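Local atomic coordinates of chitinase A (PDB entry 4RL3), a protein that probably hydrolyses the glycosidic bonds of chitin, using the family GH18 catalytic domain that makes up this chain of a longer fern protein. Residues E6-L11 with S249-Y254; A33-Y38 with I51-S56; F217-V222 with I245-A250. All coordinates share one frame; numbering follows the deposited sequence.

Contact 1 (E6-L11 with S249-Y254). With EDO (1,2-ethanediol), chain C.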
# COMPACT_ATOMS: atom_id res chain seq x y z
N GLU A 6 -4.44 -2.82 5.50
CA GLU A 6 -5.73 -2.70 4.83
C GLU A 6 -5.78 -1.38 4.06
O GLU A 6 -5.81 -0.31 4.67
CB GLU A 6 -6.86 -2.73 5.88
CG GLU A 6 -8.28 -2.71 5.33
CD GLU A 6 -8.81 -4.08 4.95
OE1 GLU A 6 -8.05 -5.07 4.99
OE2 GLU A 6 -10.01 -4.14 4.59
N TYR A 7 -5.81 -1.46 2.73
CA TYR A 7 -6.09 -0.26 1.92
C TYR A 7 -7.53 0.18 2.13
O TYR A 7 -8.43 -0.65 2.28
CB TYR A 7 -5.83 -0.51 0.43
CG TYR A 7 -4.37 -0.57 0.04
CD1 TYR A 7 -3.63 -1.75 0.17
CD2 TYR A 7 -3.72 0.54 -0.48
CE1 TYR A 7 -2.30 -1.82 -0.19
CE2 TYR A 7 -2.38 0.48 -0.86
CZ TYR A 7 -1.68 -0.70 -0.70
OH TYR A 7 -0.35 -0.79 -1.06
N ILE A 8 -7.74 1.50 2.15
CA ILE A 8 -9.08 2.05 2.35
C ILE A 8 -9.24 3.46 1.79
O ILE A 8 -8.35 4.29 1.93
CB ILE A 8 -9.43 2.04 3.86
CG1 ILE A 8 -10.86 2.55 4.12
CG2 ILE A 8 -8.43 2.85 4.68
CD1 ILE A 8 -11.37 2.21 5.49
N GLY A 9 -10.39 3.70 1.17
CA GLY A 9 -10.87 5.06 0.90
C GLY A 9 -11.02 5.54 -0.52
O GLY A 9 -11.55 6.62 -0.73
N ALA A 10 -10.58 4.75 -1.50
CA ALA A 10 -10.48 5.23 -2.88
C ALA A 10 -11.80 5.22 -3.64
O ALA A 10 -11.93 5.93 -4.63
CB ALA A 10 -9.44 4.45 -3.65
N LEU A 11 -12.75 4.40 -3.22
CA LEU A 11 -14.01 4.27 -3.98
C LEU A 11 -15.07 5.29 -3.61
O LEU A 11 -16.07 5.42 -4.34
CB LEU A 11 -14.60 2.87 -3.85
CG LEU A 11 -13.70 1.71 -4.29
CD1 LEU A 11 -14.54 0.44 -4.38
CD2 LEU A 11 -13.01 1.96 -5.62
N SER A 249 -9.41 -4.46 -0.77
CA SER A 249 -9.34 -3.27 0.09
C SER A 249 -10.56 -3.27 0.99
O SER A 249 -11.51 -4.03 0.75
CB SER A 249 -9.41 -2.01 -0.77
OG SER A 249 -10.61 -2.00 -1.54
N ALA A 250 -10.58 -2.39 1.98
CA ALA A 250 -11.77 -2.24 2.83
C ALA A 250 -13.01 -1.87 2.00
O ALA A 250 -14.10 -2.35 2.29
CB ALA A 250 -11.52 -1.19 3.90
N ASP A 251 -12.82 -1.02 1.00
CA ASP A 251 -13.94 -0.58 0.14
C ASP A 251 -14.52 -1.80 -0.58
O ASP A 251 -15.74 -1.93 -0.71
CB ASP A 251 -13.52 0.46 -0.92
CG ASP A 251 -12.62 1.57 -0.37
OD1 ASP A 251 -11.59 1.26 0.26
OD2 ASP A 251 -12.91 2.77 -0.63
N GLY A 252 -13.62 -2.65 -1.09
CA GLY A 252 -14.00 -3.87 -1.80
C GLY A 252 -14.78 -4.80 -0.89
O GLY A 252 -15.83 -5.34 -1.26
N SER A 253 -14.28 -4.97 0.33
CA SER A 253 -14.93 -5.83 1.30
C SER A 253 -16.30 -5.29 1.68
O SER A 253 -17.28 -6.04 1.77
CB SER A 253 -14.04 -5.97 2.52
OG SER A 253 -12.86 -6.64 2.16
N TYR A 254 -16.38 -3.98 1.87
CA TYR A 254 -17.62 -3.31 2.25
C TYR A 254 -18.73 -3.56 1.23
O TYR A 254 -19.89 -3.77 1.60
CB TYR A 254 -17.35 -1.81 2.38
CG TYR A 254 -18.47 -0.98 2.99
CD1 TYR A 254 -18.90 -1.19 4.29
CD2 TYR A 254 -19.06 0.04 2.26
CE1 TYR A 254 -19.88 -0.39 4.85
CE2 TYR A 254 -20.05 0.83 2.82
CZ TYR A 254 -20.47 0.59 4.11
OH TYR A 254 -21.46 1.37 4.66
C1 EDO C . -8.90 1.19 -2.54
O1 EDO C . -9.43 1.96 -1.44
C2 EDO C . -9.96 0.93 -3.62
O2 EDO C . -10.95 0.02 -3.16

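Contact 2 (A33-Y38 with I51-S56)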
# COMPACT_ATOMS: atom_id res chain seq x y z
N ALA A 33 -6.08 5.40 0.49
CA ALA A 33 -5.85 5.34 -0.95
C ALA A 33 -6.77 6.37 -1.61
O ALA A 33 -7.98 6.22 -1.48
CB ALA A 33 -6.14 3.93 -1.45
N PHE A 34 -6.28 7.41 -2.29
CA PHE A 34 -4.88 7.69 -2.62
C PHE A 34 -4.61 9.19 -2.50
O PHE A 34 -5.52 10.01 -2.67
CB PHE A 34 -4.61 7.31 -4.08
CG PHE A 34 -4.68 5.84 -4.36
CD1 PHE A 34 -3.60 5.02 -4.05
CD2 PHE A 34 -5.82 5.27 -4.93
CE1 PHE A 34 -3.65 3.67 -4.30
CE2 PHE A 34 -5.87 3.91 -5.19
CZ PHE A 34 -4.79 3.11 -4.87
N ALA A 35 -3.35 9.54 -2.25
CA ALA A 35 -2.87 10.90 -2.51
C ALA A 35 -2.27 10.89 -3.91
O ALA A 35 -1.55 9.96 -4.26
CB ALA A 35 -1.84 11.34 -1.47
N ILE A 36 -2.61 11.88 -4.71
CA ILE A 36 -2.12 11.94 -6.08
C ILE A 36 -1.69 13.37 -6.37
O ILE A 36 -2.39 14.33 -6.03
CB ILE A 36 -3.22 11.53 -7.09
CG1 ILE A 36 -3.96 10.27 -6.61
CG2 ILE A 36 -2.61 11.31 -8.47
CD1 ILE A 36 -5.16 9.91 -7.44
N ASP A 37 -0.54 13.50 -7.04
CA ASP A 37 -0.01 14.79 -7.44
C ASP A 37 -0.59 15.21 -8.79
O ASP A 37 0.13 15.44 -9.77
CB ASP A 37 1.53 14.78 -7.45
CG ASP A 37 2.14 13.67 -8.33
OD1 ASP A 37 1.59 12.55 -8.38
OD2 ASP A 37 3.18 13.92 -8.96
N TYR A 38 -1.92 15.29 -8.81
CA TYR A 38 -2.70 15.69 -9.97
C TYR A 38 -3.87 16.53 -9.51
O TYR A 38 -4.36 16.39 -8.38
CB TYR A 38 -3.25 14.47 -10.69
CG TYR A 38 -2.36 13.88 -11.76
CD1 TYR A 38 -1.24 13.11 -11.45
CD2 TYR A 38 -2.65 14.07 -13.10
CE1 TYR A 38 -0.45 12.56 -12.44
CE2 TYR A 38 -1.85 13.53 -14.10
CZ TYR A 38 -0.75 12.77 -13.77
OH TYR A 38 0.05 12.24 -14.77
N ILE A 51 -5.66 15.17 -2.22
CA ILE A 51 -6.37 14.08 -1.55
C ILE A 51 -7.43 13.47 -2.46
O ILE A 51 -8.37 14.17 -2.87
CB ILE A 51 -7.04 14.60 -0.26
CG1 ILE A 51 -5.95 15.08 0.72
CG2 ILE A 51 -7.92 13.53 0.37
CD1 ILE A 51 -6.49 15.82 1.92
N TYR A 52 -7.29 12.18 -2.72
CA TYR A 52 -8.27 11.42 -3.50
C TYR A 52 -8.68 10.14 -2.77
O TYR A 52 -8.82 9.08 -3.36
CB TYR A 52 -7.78 11.15 -4.91
CG TYR A 52 -7.56 12.44 -5.68
CD1 TYR A 52 -8.63 13.16 -6.21
CD2 TYR A 52 -6.28 12.96 -5.84
CE1 TYR A 52 -8.42 14.35 -6.89
CE2 TYR A 52 -6.06 14.14 -6.52
CZ TYR A 52 -7.14 14.83 -7.04
OH TYR A 52 -6.91 16.01 -7.72
N TRP A 53 -8.85 10.26 -1.45
CA TRP A 53 -9.70 9.33 -0.73
C TRP A 53 -10.90 10.10 -0.21
O TRP A 53 -10.95 11.33 -0.28
CB TRP A 53 -8.98 8.63 0.43
CG TRP A 53 -8.60 9.52 1.58
CD1 TRP A 53 -9.34 9.79 2.70
CD2 TRP A 53 -7.36 10.20 1.75
NE1 TRP A 53 -8.63 10.62 3.55
CE2 TRP A 53 -7.41 10.88 2.99
CE3 TRP A 53 -6.20 10.30 0.97
CZ2 TRP A 53 -6.35 11.66 3.46
CZ3 TRP A 53 -5.15 11.07 1.45
CH2 TRP A 53 -5.24 11.73 2.67
N GLN A 54 -11.87 9.36 0.34
CA GLN A 54 -13.10 9.96 0.84
C GLN A 54 -12.85 10.65 2.18
O GLN A 54 -13.25 10.14 3.23
CB GLN A 54 -14.21 8.92 0.95
CG GLN A 54 -15.58 9.54 1.12
CD GLN A 54 -16.73 8.55 1.08
OE1 GLN A 54 -16.60 7.40 1.51
NE2 GLN A 54 -17.87 9.00 0.58
N ASN A 55 -12.19 11.80 2.12
CA ASN A 55 -11.72 12.48 3.33
C ASN A 55 -12.80 13.23 4.10
O ASN A 55 -12.56 13.65 5.24
CB ASN A 55 -10.55 13.42 3.03
CG ASN A 55 -10.93 14.59 2.14
OD1 ASN A 55 -11.66 14.43 1.16
ND2 ASN A 55 -10.42 15.76 2.46
N SER A 56 -13.99 13.39 3.51
CA SER A 56 -15.13 13.89 4.28
C SER A 56 -15.60 12.86 5.31
O SER A 56 -16.24 13.23 6.31
CB SER A 56 -16.29 14.26 3.36
OG SER A 56 -16.82 13.13 2.71

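Contact 3 (F217-V222 with I245-A250). With EDO (1,2-ethanediol), chain C.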
# COMPACT_ATOMS: atom_id res chain seq x y z
N PHE A 217 -4.14 -10.54 -0.96
CA PHE A 217 -5.25 -10.91 -1.81
C PHE A 217 -6.22 -9.74 -1.95
O PHE A 217 -6.14 -8.76 -1.21
CB PHE A 217 -5.96 -12.19 -1.31
CG PHE A 217 -6.47 -12.13 0.12
CD1 PHE A 217 -7.71 -11.59 0.41
CD2 PHE A 217 -5.71 -12.65 1.16
CE1 PHE A 217 -8.19 -11.55 1.71
CE2 PHE A 217 -6.18 -12.62 2.46
CZ PHE A 217 -7.42 -12.06 2.73
N SER A 218 -7.11 -9.85 -2.93
CA SER A 218 -8.15 -8.87 -3.14
C SER A 218 -9.47 -9.40 -2.62
O SER A 218 -9.76 -10.59 -2.75
CB SER A 218 -8.28 -8.54 -4.63
OG SER A 218 -9.49 -7.83 -4.90
N THR A 219 -10.26 -8.50 -2.05
CA THR A 219 -11.64 -8.80 -1.68
C THR A 219 -12.61 -8.17 -2.69
O THR A 219 -13.83 -8.18 -2.48
CB THR A 219 -11.93 -8.27 -0.27
OG1 THR A 219 -11.47 -6.91 -0.18
CG2 THR A 219 -11.21 -9.13 0.78
N GLY A 220 -12.09 -7.67 -3.81
CA GLY A 220 -12.91 -7.05 -4.84
C GLY A 220 -13.22 -7.95 -6.02
O GLY A 220 -13.65 -7.46 -7.07
N GLY A 221 -13.00 -9.25 -5.86
CA GLY A 221 -13.40 -10.24 -6.86
C GLY A 221 -12.38 -10.44 -7.97
O GLY A 221 -12.72 -10.88 -9.07
N VAL A 222 -11.11 -10.13 -7.69
CA VAL A 222 -10.04 -10.40 -8.65
C VAL A 222 -8.92 -11.16 -7.96
O VAL A 222 -8.74 -11.07 -6.74
CB VAL A 222 -9.49 -9.11 -9.30
CG1 VAL A 222 -10.56 -8.41 -10.14
CG2 VAL A 222 -8.93 -8.16 -8.27
N ILE A 245 0.48 -9.87 5.98
CA ILE A 245 -0.51 -9.96 4.92
C ILE A 245 -1.15 -8.59 4.74
O ILE A 245 -1.39 -7.89 5.72
CB ILE A 245 -1.64 -10.97 5.30
CG1 ILE A 245 -1.07 -12.38 5.48
CG2 ILE A 245 -2.73 -10.98 4.25
CD1 ILE A 245 -2.05 -13.35 6.08
N PHE A 246 -1.43 -8.20 3.50
CA PHE A 246 -2.32 -7.06 3.27
C PHE A 246 -3.47 -7.39 2.33
O PHE A 246 -3.39 -8.33 1.53
CB PHE A 246 -1.55 -5.81 2.79
CG PHE A 246 -1.13 -5.85 1.34
CD1 PHE A 246 0.06 -6.46 0.97
CD2 PHE A 246 -1.91 -5.27 0.36
CE1 PHE A 246 0.45 -6.48 -0.36
CE2 PHE A 246 -1.53 -5.30 -0.97
CZ PHE A 246 -0.35 -5.91 -1.34
N ILE A 247 -4.53 -6.59 2.43
CA ILE A 247 -5.74 -6.75 1.64
C ILE A 247 -6.06 -5.47 0.89
O ILE A 247 -5.99 -4.38 1.45
CB ILE A 247 -6.94 -7.15 2.53
CG1 ILE A 247 -6.72 -8.57 3.07
CG2 ILE A 247 -8.27 -7.04 1.78
CD1 ILE A 247 -7.73 -8.98 4.13
N PHE A 248 -6.36 -5.63 -0.39
CA PHE A 248 -6.96 -4.58 -1.20
C PHE A 248 -8.41 -5.02 -1.45
O PHE A 248 -8.64 -5.93 -2.26
CB PHE A 248 -6.17 -4.44 -2.50
CG PHE A 248 -6.46 -3.18 -3.24
CD1 PHE A 248 -5.78 -2.01 -2.91
CD2 PHE A 248 -7.42 -3.14 -4.22
CE1 PHE A 248 -6.04 -0.84 -3.56
CE2 PHE A 248 -7.69 -1.95 -4.89
CZ PHE A 248 -7.01 -0.80 -4.55
N SER A 249 -9.41 -4.46 -0.77
CA SER A 249 -9.34 -3.27 0.09
C SER A 249 -10.56 -3.27 0.99
O SER A 249 -11.51 -4.03 0.75
CB SER A 249 -9.41 -2.01 -0.77
OG SER A 249 -10.61 -2.00 -1.54
N ALA A 250 -10.58 -2.39 1.98
CA ALA A 250 -11.77 -2.24 2.83
C ALA A 250 -13.01 -1.87 2.00
O ALA A 250 -14.10 -2.35 2.29
CB ALA A 250 -11.52 -1.19 3.90
C1 EDO C . -8.90 1.19 -2.54
O1 EDO C . -9.43 1.96 -1.44
C2 EDO C . -9.96 0.93 -3.62
O2 EDO C . -10.95 0.02 -3.16

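Contact 1 (E6-L11 with S249-Y254)
The carboxylate of D251 is the flat group that the turn after strand 3-8 closes around. Its OD1 takes the N-H of G9 on the syn lone pair, 2.9 Å from G9 N to D251 OD1 and nearly straight at 166°. OD2 is met from above the carboxylate plane by L11 N, at 3.1 Å and 46° out of it. O1 of a bound 1,2-ethanediol, probably from the crystallisation liquor, is a second donor to OD1, the third to the carboxylate, and in turn accepts from A10 N. In D251, chi1 -45° puts CG beside the backbone N and sends the carboxylate into the turn, and L11 CG rests on its CB at 3.6 Å. An alanine here would probably leave G9 N and L11 N without their acceptor and the turn free to shift.

One step down, the strand grips the helix start directly: A250 N donates to Y7 O at 2.8 Å. S249 is the N-cap of helix 250-254; its OG accepts from G252 N at 3.1 Å and also bonds the diol's O2. A250 CB sits against I8 CD1 at 3.8 Å, while the E6 carboxylate comes in beside it, OE2 only 3.1 Å from A250 CA. That carboxylate also lies close to E263, so the pair may well share a proton.

The Y7 ring leads away from the helix and meets the F248 ring, and its hydroxyl bonds D120, an aspartate of the family's DxDxE signature, and N181. Strand 3-8 meeting the turn that leaves strand 244-248 is the closure of a TIM barrel at its C-terminal rim, and the non-proline cis peptide before S249 is a feature known from GH18 chitinases such as hevamine.

Contact 2 (A33-Y38 with I51-S56)
Y52 lies across I36 at about a right angle, its CD2 3.6 Å from I36 CB, with CG1 and CD1 of the same isoleucine packed just as near. The two belong to an antiparallel excursion from the TIM barrel: strand 27-36 runs out past the barrel rim, and the chain returns as the short strand 50-51 to pair with it. A35 and I51 form a non-hydrogen-bonded pair. Next to it, Y52 N donates to F34 O at 2.8 Å, and F34 N returns a weak bond to Y52 O at 3.2 Å. Together these hold the loop against the last residues of the strand.

Between A33 and F34 the peptide is cis, as at the corresponding place in other GH18 chitinases. Within that strand the A33 methyl rests over the centre of the F34 ring, 3.5 Å above its plane. The A33 carbonyl meets the returning loop, with W53 CB 3.2 Å from A33 O. From there the indole, its CG between the backbone N and the carbonyl carbon (chi1 68°), folds back along its own segment, where I51 CG2 sits over the middle of one face. The ring turns an edge to the backbone of F34 and A35. Further out, W53 bonds L58 O through NE1 and meets Y114 of helix 96-114 edge-to-face, which ties the loop to the outer helical layer.

Beyond the strand, the Y38 side chain leads away to bond Q90 O, but its carbonyl stays: Y38 O accepts from N50 ND2 and from Y52 OH, the latter at 2.7 Å with the hydroxyl 38° above the carbonyl plane.

Contact 3 (F217-V222 with I245-A250)
Strands 215-218 and 244-248 are the parallel neighbours of a beta-alpha-beta unit whose connection is helix 226-238, the last such crossover of this TIM barrel, leading into its final strand. F217 is in register with I247 and S218 with F248. F248 N donates to F217 O at 3.2 Å; the bond from F217 N to F246 O is weak.

On the face holding F217 and I247 the two side chains lie side by side. I247 CG1 sits over the F217 ring, 3.9 Å from its centroid in a CH-pi contact, and its CD1 touches F217 CZ at 3.4 Å. V229 and L230 of helix 226-238 and Y262 of helix 261-271 also touch the F217 side chain.

Where the strands end, F248 O accepts from T219 N at 3.0 Å. S218 OG takes the N-H of G220 at 2.8 Å, an ST turn that bends the chain away. T219 OG1, set between its backbone N and carbonyl carbon (chi1 49°), accepts from S249 N at 3.3 Å and also bonds S253 OG.

The chemistry thus divides: an apolar face seals against the helices, whereas hydroxyls take over at the rim, bonding main-chain N-H groups as the strand pairing gives out.

Overall arrangement
All three contacts reach one curved sheet, the TIM barrel of this single-chain domain, and gather at the C-terminal ends of its strands. Strand 3-8 is the common neighbour: it pairs with 27-36, carrying contact 2, on one edge and with 244-248, carrying contact 3, on the other. Contacts 1 and 3 share S249 and A250 and have centres about 8 Å apart; the centres of contacts 1 and 2, which touch, are about 13 Å apart, those of 2 and 3 about 19 Å. Along the chain, contact 2 nests inside the loop that contact 1 closes; contact 3 opens after contact 2 and ends on the same stretch as contact 1. First and last strands are thereby joined, completing the barrel at the rim where GH18 enzymes hold their substrate.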